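Local atomic coordinates of uncharacterized NTF2-like protein (Cytophaga hutchinsonii ATCC 33406, PDB entry 3F40), a protein that is of unknown function but has the NTF2-like, SnoaL-related cone-shaped alpha+beta fold, in which helices pack on a curved sheet that often encloses a ligand pocket. Residues K29-N32 and E33-F37. Sequence-based numbering, arbitrary orientation. Where two conformers were deposited one is given.
Sequences KRLN and ENFTF
A type I beta turn from Asn-32 to Phe-35 leads the chain of this NTF2-like fold from the short strand 31-32 into strand 35-39, which lies in the curved sheet beside strand 98-105. Its defining bond runs from Phe-35 N to Asn-32 O, 3.0 Å long. Asparagine suits the first position because its short side chain can reach forward to the amide two residues on: CG, anti to the backbone N (chi1 174°), lies beside the carbonyl carbon and thus on the side of the chain that leads on to Asn-34, where Asn-32 OD1 accepts Asn-34 N at 2.8 Å, which makes an Asx turn inside the beta turn. The donor stands well above the plane of the amide, about 60° out of it, and the bond is bent. While OD1 holds the turn, the ND2 end of the same amide donates to Glu-98 OE1, so both ends of the amide are used and its flip is fixed. Replacing Asn-32 by alanine is likely to leave Asn-34 N without its side-chain acceptor and Glu-98 without this amide donor. Glu-33 and Asn-34, at the exposed corner, are polar residues suited to solvent.

On the buried side the turn brings two apolar residues together, beneath the helices. Leu-31 also touches Phe-15 of helix 8-20 and Met-51 of helix 47-57, while the ring of Phe-35 meets that of Tyr-50. A branched leucine matches a flat phenylalanine well, since its two methyls can spread over the ring: Leu-31 CD2 lies 3.9 Å from Phe-35 CD1, and Leu-31 CD1 sits over the centre of the face in a CH-pi contact, 4.1 Å from the Phe-35 ring centroid and only 10° off the normal.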
ATOM      1  N   LYS A  29      14.440  16.449   9.101  1.00 16.01           N
ATOM      2  CA  LYS A  29      15.625  15.802   9.688  1.00 16.99           C
ATOM      3  C   LYS A  29      15.671  14.293   9.446  1.00 16.53           C
ATOM      4  O   LYS A  29      16.745  13.694   9.508  1.00 17.79           O
ATOM      5  CB  LYS A  29      15.750  16.081  11.210  1.00 18.49           C
ATOM      6  CG  LYS A  29      16.291  17.463  11.521  1.00 22.45           C
ATOM      7  CD  LYS A  29      16.343  17.677  13.033  1.00 25.20           C
ATOM      8  N   ARG A  30      14.501  13.709   9.251  1.00 15.32           N
ATOM      9  CA  ARG A  30      14.349  12.242   9.128  1.00 14.39           C
ATOM     10  C   ARG A  30      14.616  11.816   7.658  1.00 13.65           C
ATOM     11  O   ARG A  30      14.711  10.626   7.383  1.00 13.51           O
ATOM     12  CB  ARG A  30      12.966  11.736   9.607  1.00 15.30           C
ATOM     13  CG  ARG A  30      12.804  11.441  11.131  1.00 17.58           C
ATOM     14  CD  ARG A  30      12.674  12.634  11.946  1.00 18.50           C
ATOM     15  NE  ARG A  30      12.696  12.322  13.372  1.00 16.30           N
ATOM     16  CZ  ARG A  30      12.797  13.270  14.283  1.00 16.71           C
ATOM     17  NH1 ARG A  30      12.891  14.529  13.901  1.00 18.27           N
ATOM     18  NH2 ARG A  30      12.834  12.966  15.571  1.00 17.50           N
ATOM     19  N   LEU A  31      14.761  12.781   6.758  1.00 12.46           N
ATOM     20  CA  LEU A  31      14.918  12.493   5.318  1.00 12.08           C
ATOM     21  C   LEU A  31      16.346  12.646   4.857  1.00 12.39           C
ATOM     22  O   LEU A  31      17.062  13.605   5.249  1.00 13.91           O
ATOM     23  CB  LEU A  31      14.056  13.449   4.497  1.00 11.42           C
ATOM     24  CG  LEU A  31      12.557  13.490   4.789  1.00 11.19           C
ATOM     25  CD1 LEU A  31      11.860  14.353   3.768  1.00 12.06           C
ATOM     26  CD2 LEU A  31      12.006  12.082   4.787  1.00 10.93           C
ATOM     27  N   ASN A  32      16.764  11.765   3.974  1.00 12.27           N
ATOM     28  CA  ASN A  32      18.013  11.932   3.263  1.00 12.71           C
ATOM     29  C   ASN A  32      17.925  13.174   2.365  1.00 12.57           C
ATOM     30  O   ASN A  32      16.850  13.496   1.807  1.00 12.38           O
ATOM     31  CB  ASN A  32      18.353  10.699   2.437  1.00 13.11           C
ATOM     32  CG  ASN A  32      19.564  10.886   1.590  1.00 15.47           C
ATOM     33  OD1 ASN A  32      19.470  11.050   0.375  1.00 17.19           O
ATOM     34  ND2 ASN A  32      20.728  10.842   2.215  1.00 17.57           N
ATOM     35  N   GLU A  33      19.084  13.791   2.150  0.50 13.87           N
ATOM     36  CA  GLU A  33      19.161  14.999   1.341  0.50 13.62           C
ATOM     37  C   GLU A  33      18.522  14.808  -0.022  0.50 13.30           C
ATOM     38  O   GLU A  33      17.829  15.692  -0.522  0.50 14.33           O
ATOM     39  CB  GLU A  33      20.631  15.449   1.183  0.50 14.50           C
ATOM     40  CG  GLU A  33      20.809  16.642   0.267  0.50 15.79           C
ATOM     41  CD  GLU A  33      22.093  17.405   0.519  0.50 18.08           C
ATOM     42  OE1 GLU A  33      22.327  17.802   1.678  0.50 24.21           O
ATOM     43  OE2 GLU A  33      22.839  17.632  -0.452  0.50 23.65           O
ATOM     44  N   ASN A  34      18.773  13.633  -0.581  1.00 13.15           N
ATOM     45  CA  ASN A  34      18.389  13.250  -1.949  1.00 13.78           C
ATOM     46  C   ASN A  34      17.156  12.324  -1.974  1.00 12.42           C
ATOM     47  O   ASN A  34      16.920  11.587  -2.914  1.00 13.48           O
ATOM     48  CB  ASN A  34      19.561  12.592  -2.672  1.00 15.22           C
ATOM     49  CG  ASN A  34      20.738  13.493  -2.763  1.00 18.50           C
ATOM     50  OD1 ASN A  34      21.834  13.134  -2.353  1.00 24.60           O
ATOM     51  ND2 ASN A  34      20.524  14.664  -3.301  1.00 19.89           N
ATOM     52  N   PHE A  35      16.368  12.459  -0.935  1.00 11.02           N
ATOM     53  CA  PHE A  35      15.065  11.779  -0.824  1.00 10.22           C
ATOM     54  C   PHE A  35      14.256  11.989  -2.087  1.00 10.41           C
ATOM     55  O   PHE A  35      14.218  13.092  -2.643  1.00 11.33           O
ATOM     56  CB  PHE A  35      14.339  12.384   0.363  1.00 10.88           C
ATOM     57  CG  PHE A  35      12.861  12.071   0.456  1.00  9.66           C
ATOM     58  CD1 PHE A  35      12.420  10.936   1.108  1.00  9.24           C
ATOM     59  CD2 PHE A  35      11.914  12.944  -0.089  1.00 10.55           C
ATOM     60  CE1 PHE A  35      11.081  10.689   1.227  1.00  9.28           C
ATOM     61  CE2 PHE A  35      10.574  12.685   0.023  1.00  9.79           C
ATOM     62  CZ  PHE A  35      10.160  11.566   0.703  1.00  8.69           C
ATOM     63  N   THR A  36      13.588  10.931  -2.515  1.00  9.70           N
ATOM     64  CA  THR A  36      12.613  11.051  -3.567  1.00  9.73           C
ATOM     65  C   THR A  36      11.211  10.741  -3.102  1.00  9.15           C
ATOM     66  O   THR A  36      11.001   9.935  -2.221  1.00  9.43           O
ATOM     67  CB  THR A  36      12.936  10.121  -4.755  1.00 11.60           C
ATOM     68  OG1 THR A  36      12.841   8.753  -4.352  1.00 13.24           O
ATOM     69  CG2 THR A  36      14.347  10.404  -5.305  1.00 13.11           C
ATOM     70  N   PHE A  37      10.285  11.425  -3.742  1.00  8.63           N
ATOM     71  CA  PHE A  37       8.853  11.213  -3.572  1.00  7.98           C
ATOM     72  C   PHE A  37       8.223  10.813  -4.889  1.00  8.08           C
ATOM     73  O   PHE A  37       8.489  11.441  -5.917  1.00  8.97           O
ATOM     74  CB  PHE A  37       8.146  12.486  -3.086  1.00  9.17           C
ATOM     75  CG  PHE A  37       6.664  12.347  -3.036  1.00  8.87           C
ATOM     76  CD1 PHE A  37       6.054  11.694  -1.961  1.00  9.98           C
ATOM     77  CD2 PHE A  37       5.863  12.835  -4.054  1.00 11.16           C
ATOM     78  CE1 PHE A  37       4.676  11.539  -1.917  1.00 10.94           C
ATOM     79  CE2 PHE A  37       4.486  12.672  -4.009  1.00 12.06           C
ATOM     80  CZ  PHE A  37       3.911  12.035  -2.951  1.00 10.96           C
TER